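Local coordinates for ARF GTPase-activating protein GIT1 (Rattus norvegicus, PDB 6IUH), which probably stimulates GTP hydrolysis by ARF GTPases and acts as an adhesion scaffold, with a C-terminal helical domain that probably binds adhesion proteins such as paxillin, at residues A[55-60]-A[71-76]. Residues are numbered along the deposited sequence; the frame is centred on the assembly and turned at random. Where two conformers were deposited one is given.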
ATOM      1  N   GLU A  55       1.647   9.106  -7.323  1.00 30.02           N
ATOM      2  CA  GLU A  55       1.317   9.068  -8.744  1.00 33.06           C
ATOM      3  C   GLU A  55      -0.078   8.503  -8.980  1.00 30.88           C
ATOM      4  O   GLU A  55      -0.792   8.946  -9.876  1.00 29.82           O
ATOM      5  CB  GLU A  55       2.347   8.245  -9.518  1.00 35.10           C
ATOM      6  CG  GLU A  55       3.743   8.851  -9.542  1.00 42.24           C
ATOM      7  CD  GLU A  55       4.687   8.104 -10.466  1.00 54.05           C
ATOM      8  OE1 GLU A  55       4.233   7.160 -11.147  1.00 52.44           O
ATOM      9  OE2 GLU A  55       5.883   8.462 -10.514  1.00 57.13           O
ATOM     10  N   MET A  56      -0.465   7.516  -8.181  1.00 29.05           N
ATOM     11  CA  MET A  56      -1.800   6.948  -8.307  1.00 25.40           C
ATOM     12  C   MET A  56      -2.845   7.962  -7.854  1.00 27.69           C
ATOM     13  O   MET A  56      -3.872   8.142  -8.507  1.00 28.90           O
ATOM     14  CB  MET A  56      -1.926   5.657  -7.500  1.00 26.09           C
ATOM     15  CG  MET A  56      -3.274   4.977  -7.661  1.00 28.68           C
ATOM     16  SD  MET A  56      -3.370   3.423  -6.765  1.00 30.58           S
ATOM     17  CE  MET A  56      -5.054   2.928  -7.144  1.00 24.29           C
ATOM     18  N   ALA A  57      -2.570   8.634  -6.741  1.00 29.67           N
ATOM     19  CA  ALA A  57      -3.485   9.641  -6.218  1.00 28.01           C
ATOM     20  C   ALA A  57      -3.662  10.795  -7.204  1.00 31.40           C
ATOM     21  O   ALA A  57      -4.738  11.384  -7.296  1.00 29.20           O
ATOM     22  CB  ALA A  57      -2.990  10.160  -4.874  1.00 28.03           C
ATOM     23  N   SER A  58      -2.605  11.107  -7.950  1.00 31.24           N
ATOM     24  CA  SER A  58      -2.637  12.223  -8.891  1.00 31.36           C
ATOM     25  C   SER A  58      -3.524  11.944 -10.107  1.00 28.82           C
ATOM     26  O   SER A  58      -3.836  12.854 -10.872  1.00 32.60           O
ATOM     27  CB  SER A  58      -1.219  12.572  -9.353  1.00 37.83           C
ATOM     28  OG  SER A  58      -0.657  11.523 -10.120  1.00 47.55           O
ATOM     29  N   LEU A  59      -3.923  10.687 -10.284  1.00 28.05           N
ATOM     30  CA  LEU A  59      -4.836  10.318 -11.364  1.00 31.41           C
ATOM     31  C   LEU A  59      -6.230  10.877 -11.119  1.00 36.61           C
ATOM     32  O   LEU A  59      -7.016  11.064 -12.053  1.00 34.03           O
ATOM     33  CB  LEU A  59      -4.921   8.799 -11.513  1.00 26.41           C
ATOM     34  CG  LEU A  59      -3.711   8.045 -12.055  1.00 32.82           C
ATOM     35  CD1 LEU A  59      -4.055   6.572 -12.174  1.00 33.48           C
ATOM     36  CD2 LEU A  59      -3.285   8.613 -13.398  1.00 37.06           C
ATOM     37  N   PHE A  60      -6.531  11.131  -9.852  1.00 32.65           N
ATOM     38  CA  PHE A  60      -7.856  11.570  -9.442  1.00 28.55           C
ATOM     39  C   PHE A  60      -7.876  13.080  -9.219  1.00 29.30           C
ATOM     40  O   PHE A  60      -6.832  13.683  -8.975  1.00 30.14           O
ATOM     41  CB  PHE A  60      -8.283  10.815  -8.178  1.00 26.61           C
ATOM     42  CG  PHE A  60      -8.402   9.330  -8.378  1.00 30.21           C
ATOM     43  CD1 PHE A  60      -7.298   8.503  -8.233  1.00 30.86           C
ATOM     44  CD2 PHE A  60      -9.618   8.761  -8.726  1.00 30.34           C
ATOM     45  CE1 PHE A  60      -7.405   7.136  -8.421  1.00 31.85           C
ATOM     46  CE2 PHE A  60      -9.733   7.395  -8.917  1.00 25.56           C
ATOM     47  CZ  PHE A  60      -8.623   6.580  -8.766  1.00 33.25           C
ATOM     48  N   SER A  71     -12.946   8.726   0.348  1.00 21.16           N
ATOM     49  CA  SER A  71     -12.655   7.804   1.443  1.00 26.42           C
ATOM     50  C   SER A  71     -11.433   6.941   1.158  1.00 25.57           C
ATOM     51  O   SER A  71     -10.559   6.784   2.013  1.00 22.11           O
ATOM     52  CB  SER A  71     -13.864   6.904   1.721  1.00 33.92           C
ATOM     53  OG  SER A  71     -13.589   5.988   2.766  1.00 51.00           O
ATOM     54  N   SER A  72     -11.376   6.376  -0.043  1.00 20.68           N
ATOM     55  CA  SER A  72     -10.280   5.483  -0.399  1.00 26.34           C
ATOM     56  C   SER A  72      -8.957   6.238  -0.534  1.00 27.07           C
ATOM     57  O   SER A  72      -7.902   5.721  -0.156  1.00 20.78           O
ATOM     58  CB  SER A  72     -10.602   4.731  -1.690  1.00 33.51           C
ATOM     59  OG  SER A  72     -11.680   3.830  -1.486  1.00 21.80           O
ATOM     60  N   LEU A  73      -9.009   7.459  -1.059  1.00 20.05           N
ATOM     61  CA  LEU A  73      -7.798   8.269  -1.158  1.00 20.00           C
ATOM     62  C   LEU A  73      -7.279   8.629   0.224  1.00 22.56           C
ATOM     63  O   LEU A  73      -6.070   8.691   0.443  1.00 23.25           O
ATOM     64  CB  LEU A  73      -8.048   9.537  -1.975  1.00 23.11           C
ATOM     65  CG  LEU A  73      -8.078   9.338  -3.491  1.00 25.27           C
ATOM     66  CD1 LEU A  73      -8.330  10.657  -4.201  1.00 26.87           C
ATOM     67  CD2 LEU A  73      -6.779   8.705  -3.967  1.00 28.22           C
ATOM     68  N   ARG A  74      -8.194   8.863   1.157  1.00 20.94           N
ATOM     69  CA  ARG A  74      -7.813   9.177   2.526  0.58 21.98           C
ATOM     70  C   ARG A  74      -7.060   8.007   3.149  1.00 25.34           C
ATOM     71  O   ARG A  74      -6.034   8.198   3.802  1.00 22.66           O
ATOM     72  CB  ARG A  74      -9.043   9.524   3.366  0.58 25.14           C
ATOM     73  CG  ARG A  74      -8.710  10.040   4.755  0.58 32.56           C
ATOM     74  CD  ARG A  74      -9.952  10.541   5.477  0.58 38.41           C
ATOM     75  NE  ARG A  74     -10.659  11.563   4.710  0.58 38.15           N
ATOM     76  CZ  ARG A  74     -11.845  11.382   4.139  0.58 36.94           C
ATOM     77  NH1 ARG A  74     -12.468  10.218   4.254  0.58 36.89           N
ATOM     78  NH2 ARG A  74     -12.413  12.369   3.458  0.58 40.04           N
ATOM     79  N   LEU A  75      -7.566   6.796   2.938  1.00 25.19           N
ATOM     80  CA  LEU A  75      -6.922   5.601   3.472  1.00 26.38           C
ATOM     81  C   LEU A  75      -5.565   5.366   2.819  1.00 24.36           C
ATOM     82  O   LEU A  75      -4.578   5.073   3.497  1.00 26.06           O
ATOM     83  CB  LEU A  75      -7.818   4.383   3.270  1.00 26.71           C
ATOM     84  CG  LEU A  75      -7.284   3.059   3.808  1.00 24.90           C
ATOM     85  CD1 LEU A  75      -7.033   3.156   5.301  1.00 28.46           C
ATOM     86  CD2 LEU A  75      -8.276   1.943   3.496  1.00 24.46           C
ATOM     87  N   LEU A  76      -5.530   5.490   1.496  1.00 22.97           N
ATOM     88  CA  LEU A  76      -4.305   5.347   0.720  1.00 26.26           C
ATOM     89  C   LEU A  76      -3.208   6.297   1.197  1.00 27.10           C
ATOM     90  O   LEU A  76      -2.089   5.874   1.489  1.00 23.16           O
ATOM     91  CB  LEU A  76      -4.587   5.597  -0.761  1.00 27.09           C
ATOM     92  CG  LEU A  76      -3.431   5.342  -1.725  1.00 26.86           C
ATOM     93  CD1 LEU A  76      -3.221   3.848  -1.911  1.00 24.46           C
ATOM     94  CD2 LEU A  76      -3.665   6.033  -3.064  1.00 27.10           C
TER
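Ser58 OG donates to Glu55 O over 2.6 Å, approaching from above the carbonyl plane, 36° out of it, and Ser58 belongs to the type I beta turn whose ends, Ala57 and Phe60, both touch Leu73. That turn is closed by the backbone hydrogen bond from Phe60 N to Ala57 O, at 3.1 Å. It brings Phe60 back past Ala57, and Ala57 O lies near the edge of the Phe60 ring, in the ring plane, 4.0 Å from CD1.

The contact with 71-76 is made by apolar side chains alone. Leu73 points at the turn and spreads its two methyls over two partners: CD1 comes within 4.0 Å of Phe60 CB, while CD2 settles against Ala57, 4.1 Å from CA and 4.2 Å from CB. CD2 also stands obliquely to the Phe60 ring. With CG of Phe60 anti to the carbonyl carbon (chi1 -63°), the ring sits beside its own backbone N. Backbones approach to 6.8 Å between Ala57 CA and Leu73 CA, close enough for a single leucine to bridge them.

Helix 101-128 closes the buried side, where Met56 and Ser72 both touch Leu122 and Phe60 touches Thr126. The contact thus joins the end of helix 42-57 to helix 67-87 near the connecting loop, typical of consecutive helices in an up-and-down four-helix bundle, consistent with the focal-adhesion-targeting-like fold of GIT C-terminal domains.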